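PDB 2OIX: xanthomonas outer protein D from Xanthomonas euvesicatoria, which removes SUMO from conjugated proteins as a cysteine protease of the Ulp1 (C48) family, a type III secreted virulence effector captured here as its inactivated catalytic fragment. Local coordinates for residues Q104-L107 against A108-A112; Q49-A52 against Q53-A57. The protein carries 1 engineered substitution. All coordinates share one frame; numbering follows the deposited sequence.

Overall arrangement
From the N terminus the chain first reaches contact 2, which lies wholly within helix 46-57, the helix that follows 35-40 and precedes strand 64-71. Strands 64-71, 75-82 and 90-94 come next, and contact 1 then falls inside helix 102-114, ahead of the edge strand 123-125. Each contact is local, between side chains three to five residues apart on one helix, and closes no loop; the two are in series, neither nested nor crossed. The centres of contact 1 and contact 2 lie about 16 Å apart, and the nearest atoms of contact 1 and contact 2 about 7 Å apart. Gln53 of contact 2 nevertheless bonds to the carbonyl of His114, linking its helix to the end of the helix bearing contact 1.

Contact 1. Residues Q104-L107 against A108-A112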
loop_
_atom_site.group_PDB
_atom_site.type_symbol
_atom_site.label_atom_id
_atom_site.label_comp_id
_atom_site.label_asym_id
_atom_site.label_seq_id
_atom_site.Cartn_x
_atom_site.Cartn_y
_atom_site.Cartn_z
ATOM N N GLN A 104 1.858 -14.604 -0.374
ATOM C CA GLN A 104 1.668 -13.146 -0.171
ATOM C C GLN A 104 2.981 -12.348 -0.162
ATOM O O GLN A 104 3.115 -11.334 -0.872
ATOM C CB GLN A 104 0.854 -12.888 1.114
ATOM C CG GLN A 104 0.283 -11.449 1.128
ATOM C CD GLN A 104 -0.904 -11.247 0.153
ATOM O OE1 GLN A 104 -1.473 -12.201 -0.345
ATOM N NE2 GLN A 104 -1.299 -10.008 -0.053
ATOM N N ARG A 105 3.969 -12.824 0.606
ATOM C CA ARG A 105 5.240 -12.131 0.643
ATOM C C ARG A 105 5.965 -12.262 -0.704
ATOM O O ARG A 105 6.631 -11.332 -1.119
ATOM C CB ARG A 105 6.108 -12.628 1.797
ATOM C CG ARG A 105 7.485 -12.027 1.848
ATOM C CD ARG A 105 7.532 -10.513 2.068
ATOM N NE ARG A 105 8.903 -10.058 1.838
ATOM C CZ ARG A 105 9.761 -9.668 2.782
ATOM N NH1 ARG A 105 9.412 -9.607 4.065
ATOM N NH2 ARG A 105 10.975 -9.315 2.426
ATOM N N TYR A 106 5.790 -13.394 -1.387
ATOM C CA TYR A 106 6.281 -13.553 -2.755
ATOM C C TYR A 106 5.770 -12.453 -3.702
ATOM O O TYR A 106 6.545 -11.848 -4.435
ATOM C CB TYR A 106 5.902 -14.934 -3.278
ATOM C CG TYR A 106 6.264 -15.145 -4.727
ATOM C CD1 TYR A 106 7.601 -15.200 -5.123
ATOM C CD2 TYR A 106 5.273 -15.304 -5.692
ATOM C CE1 TYR A 106 7.959 -15.408 -6.453
ATOM C CE2 TYR A 106 5.618 -15.514 -7.037
ATOM C CZ TYR A 106 6.964 -15.551 -7.397
ATOM O OH TYR A 106 7.309 -15.770 -8.710
ATOM N N LEU A 107 4.461 -12.217 -3.690
ATOM C CA LEU A 107 3.847 -11.161 -4.494
ATOM C C LEU A 107 4.469 -9.800 -4.121
ATOM O O LEU A 107 4.852 -9.070 -5.016
ATOM C CB LEU A 107 2.313 -11.136 -4.304
ATOM C CG LEU A 107 1.527 -12.358 -4.821
ATOM C CD1 LEU A 107 0.049 -12.282 -4.436
ATOM C CD2 LEU A 107 1.677 -12.429 -6.337
ATOM N N ALA A 108 4.577 -9.478 -2.819
ATOM C CA ALA A 108 5.277 -8.226 -2.384
ATOM C C ALA A 108 6.754 -8.140 -2.872
ATOM O O ALA A 108 7.258 -7.061 -3.239
ATOM C CB ALA A 108 5.211 -8.080 -0.859
ATOM N N ASP A 109 7.431 -9.289 -2.874
ATOM C CA ASP A 109 8.822 -9.354 -3.245
ATOM C C ASP A 109 8.987 -9.166 -4.738
ATOM O O ASP A 109 9.931 -8.524 -5.189
ATOM C CB ASP A 109 9.435 -10.689 -2.817
ATOM C CG ASP A 109 9.757 -10.721 -1.338
ATOM O OD1 ASP A 109 9.723 -9.643 -0.698
ATOM O OD2 ASP A 109 10.048 -11.819 -0.819
ATOM N N MET A 110 8.050 -9.715 -5.499
ATOM C CA MET A 110 8.084 -9.541 -6.965
ATOM C C MET A 110 7.821 -8.080 -7.300
ATOM O O MET A 110 8.504 -7.522 -8.142
ATOM C CB MET A 110 7.010 -10.388 -7.645
ATOM C CG MET A 110 7.313 -11.905 -7.675
ATOM S SD MET A 110 8.988 -12.307 -8.245
ATOM C CE MET A 110 8.985 -11.742 -9.958
ATOM N N ALA A 111 6.852 -7.462 -6.616
ATOM C CA ALA A 111 6.587 -6.034 -6.786
ATOM C C ALA A 111 7.866 -5.226 -6.508
ATOM O O ALA A 111 8.273 -4.411 -7.350
ATOM C CB ALA A 111 5.419 -5.549 -5.889
ATOM N N ALA A 112 8.509 -5.487 -5.364
ATOM C CA ALA A 112 9.771 -4.811 -4.989
ATOM C C ALA A 112 10.813 -5.063 -6.029
ATOM O O ALA A 112 11.478 -4.152 -6.489
ATOM C CB ALA A 112 10.265 -5.273 -3.620
#
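Arg105 and Asp109, one helical turn apart, form a salt bridge along one flank of helix 102-114. NE of Arg105 donates to OD1 of Asp109 at 2.7 Å, nearly straight at 168°, while its NH2 adds a weak, longer bond to the same oxygen. The carboxylate sits at the edge of the guanidinium, the two planes standing almost perpendicular (83°), and OD1 is approached on its syn side but from well out of the carboxylate plane. A bend at chi2 (63°) turns the arginine chain along the helix and sets NE against the acid. NH1 has a second acid in Glu124, so the guanidinium bridges two carboxylates and joins the helix to strand 123-125.

Apolar contact runs between Tyr106 and Met110, whose side chains lie alongside one another and point the same way. CG of Met110 rests over one face of the Tyr106 ring, 3.9 Å from its centroid in a CH-pi contact, displaced toward the hydroxyl-bearing end of the ring, where it comes within 3.7 Å of Tyr106 CZ. Met110 SD meets the ring obliquely at 4.4 Å from the centroid, a Met-aromatic contact.

Backbone bonds join the turns: the N-H groups of Ala108, Asp109, Met110 and Ala111 reach the carbonyls of Gln104, Arg105, Tyr106 and Leu107. The bond from Met110 N to Tyr106 O is 2.8 Å long.

Toward the sheet, Leu107 and Ala111 pack on Ile69 and Ala108 on His93, while the buried Gln104 amide binds Ser77 and Gln71. The i to i+4 pairs are ordinary for an alpha-helix; this one is the connection of a beta-alpha-beta unit, strand 90-94, helix 102-114 and strand 123-125, in the Ulp1-type catalytic domain.

Contact 2. Residues Q49-A52 against Q53-A57; sequences QARA and QRLLA
With CG anti to the backbone N (chi1 176°) and a chain extended to NE, Arg51 stands out from the helix, and Leu55, with CG beside its own backbone N (chi1 -72°), slants back toward the preceding turn to meet it. Leu55 CD1 consequently sits over the centre of one guanidinium face, 3.4 Å from Arg51 NH1.

The extended chain of Arg54 runs back toward the N-terminal end of the helix. Its guanidinium lies flat over the backbone between Ala50 and Arg51: Arg54 NH1 is 3.4 Å from Arg51 CA and Arg54 NH2 is 3.7 Å from Ala50 CB. NH2 also has a long, weak ion pair with Asp47.

Gln49 and Gln53 run alongside each other with their amide planes 25° apart, touching where CG of Gln49 meets CD of Gln53 at 4.1 Å. Their NE2 atoms bond to different backbone carbonyls, of Leu41 and His114.

The helical bond from Gln53 N to Gln49 O is 2.8 Å, but that from Leu56 N to Ala52 O is weak. Between the side chains of the two segments no salt bridge forms; the guanidinium faces probably meet their neighbours largely through van der Waals packing, while the glutamines tie this helix to surrounding backbone.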
loop_
_atom_site.group_PDB
_atom_site.type_symbol
_atom_site.label_atom_id
_atom_site.label_comp_id
_atom_site.label_asym_id
_atom_site.label_seq_id
_atom_site.Cartn_x
_atom_site.Cartn_y
_atom_site.Cartn_z
ATOM N N GLN A 49 4.028 -4.318 -18.361
ATOM C CA GLN A 49 4.964 -4.193 -17.248
ATOM C C GLN A 49 5.728 -2.865 -17.311
ATOM O O GLN A 49 5.908 -2.203 -16.300
ATOM C CB GLN A 49 5.906 -5.394 -17.231
ATOM C CG GLN A 49 7.097 -5.250 -16.323
ATOM C CD GLN A 49 8.049 -6.407 -16.482
ATOM O OE1 GLN A 49 8.886 -6.435 -17.399
ATOM N NE2 GLN A 49 7.912 -7.394 -15.605
ATOM N N ALA A 50 6.139 -2.474 -18.515
ATOM C CA ALA A 50 6.813 -1.196 -18.744
ATOM C C ALA A 50 5.945 -0.025 -18.314
ATOM O O ALA A 50 6.409 0.876 -17.613
ATOM C CB ALA A 50 7.218 -1.057 -20.229
ATOM N N ARG A 51 4.680 -0.049 -18.731
ATOM C CA ARG A 51 3.707 0.961 -18.327
ATOM C C ARG A 51 3.644 1.020 -16.808
ATOM O O ARG A 51 3.649 2.100 -16.236
ATOM C CB ARG A 51 2.323 0.668 -18.927
ATOM C CG ARG A 51 1.195 1.617 -18.478
ATOM C CD ARG A 51 -0.169 1.185 -19.065
ATOM N NE ARG A 51 -1.323 1.920 -18.525
ATOM C CZ ARG A 51 -1.930 1.648 -17.362
ATOM N NH1 ARG A 51 -1.488 0.668 -16.574
ATOM N NH2 ARG A 51 -2.968 2.377 -16.966
ATOM N N ALA A 52 3.598 -0.147 -16.171
ATOM C CA ALA A 52 3.447 -0.238 -14.702
ATOM C C ALA A 52 4.684 0.339 -14.048
ATOM O O ALA A 52 4.588 1.113 -13.102
ATOM C CB ALA A 52 3.219 -1.680 -14.258
ATOM N N GLN A 53 5.861 -0.009 -14.578
ATOM C CA GLN A 53 7.105 0.584 -14.112
ATOM C C GLN A 53 7.119 2.126 -14.208
ATOM O O GLN A 53 7.612 2.780 -13.291
ATOM C CB GLN A 53 8.304 -0.052 -14.849
ATOM C CG GLN A 53 8.595 -1.412 -14.246
ATOM C CD GLN A 53 9.589 -2.253 -15.002
ATOM O OE1 GLN A 53 9.804 -2.080 -16.216
ATOM N NE2 GLN A 53 10.213 -3.187 -14.286
ATOM N N ARG A 54 6.538 2.700 -15.266
ATOM C CA ARG A 54 6.474 4.167 -15.447
ATOM C C ARG A 54 5.538 4.838 -14.455
ATOM O O ARG A 54 5.852 5.916 -13.920
ATOM C CB ARG A 54 5.989 4.521 -16.853
ATOM C CG ARG A 54 6.845 3.991 -17.983
ATOM C CD ARG A 54 6.260 4.418 -19.347
ATOM N NE ARG A 54 6.687 3.522 -20.423
ATOM C CZ ARG A 54 5.857 2.787 -21.161
ATOM N NH1 ARG A 54 4.535 2.855 -20.977
ATOM N NH2 ARG A 54 6.354 1.999 -22.109
ATOM N N LEU A 55 4.377 4.209 -14.246
ATOM C CA LEU A 55 3.332 4.739 -13.392
ATOM C C LEU A 55 3.689 4.663 -11.928
ATOM O O LEU A 55 3.156 5.429 -11.148
ATOM C CB LEU A 55 2.005 4.015 -13.628
ATOM C CG LEU A 55 1.315 4.340 -14.957
ATOM C CD1 LEU A 55 0.228 3.335 -15.222
ATOM C CD2 LEU A 55 0.738 5.747 -14.938
ATOM N N LEU A 56 4.602 3.754 -11.565
ATOM C CA LEU A 56 4.926 3.539 -10.151
ATOM C C LEU A 56 6.342 3.875 -9.753
ATOM O O LEU A 56 6.632 4.047 -8.553
ATOM C CB LEU A 56 4.640 2.089 -9.757
ATOM C CG LEU A 56 3.181 1.621 -9.853
ATOM C CD1 LEU A 56 3.210 0.165 -9.465
ATOM C CD2 LEU A 56 2.134 2.379 -8.975
ATOM N N ALA A 57 7.207 3.940 -10.762
ATOM C CA ALA A 57 8.633 4.224 -10.578
ATOM C C ALA A 57 9.167 5.166 -11.643
ATOM O O ALA A 57 10.390 5.161 -11.915
ATOM C CB ALA A 57 9.425 2.930 -10.583
#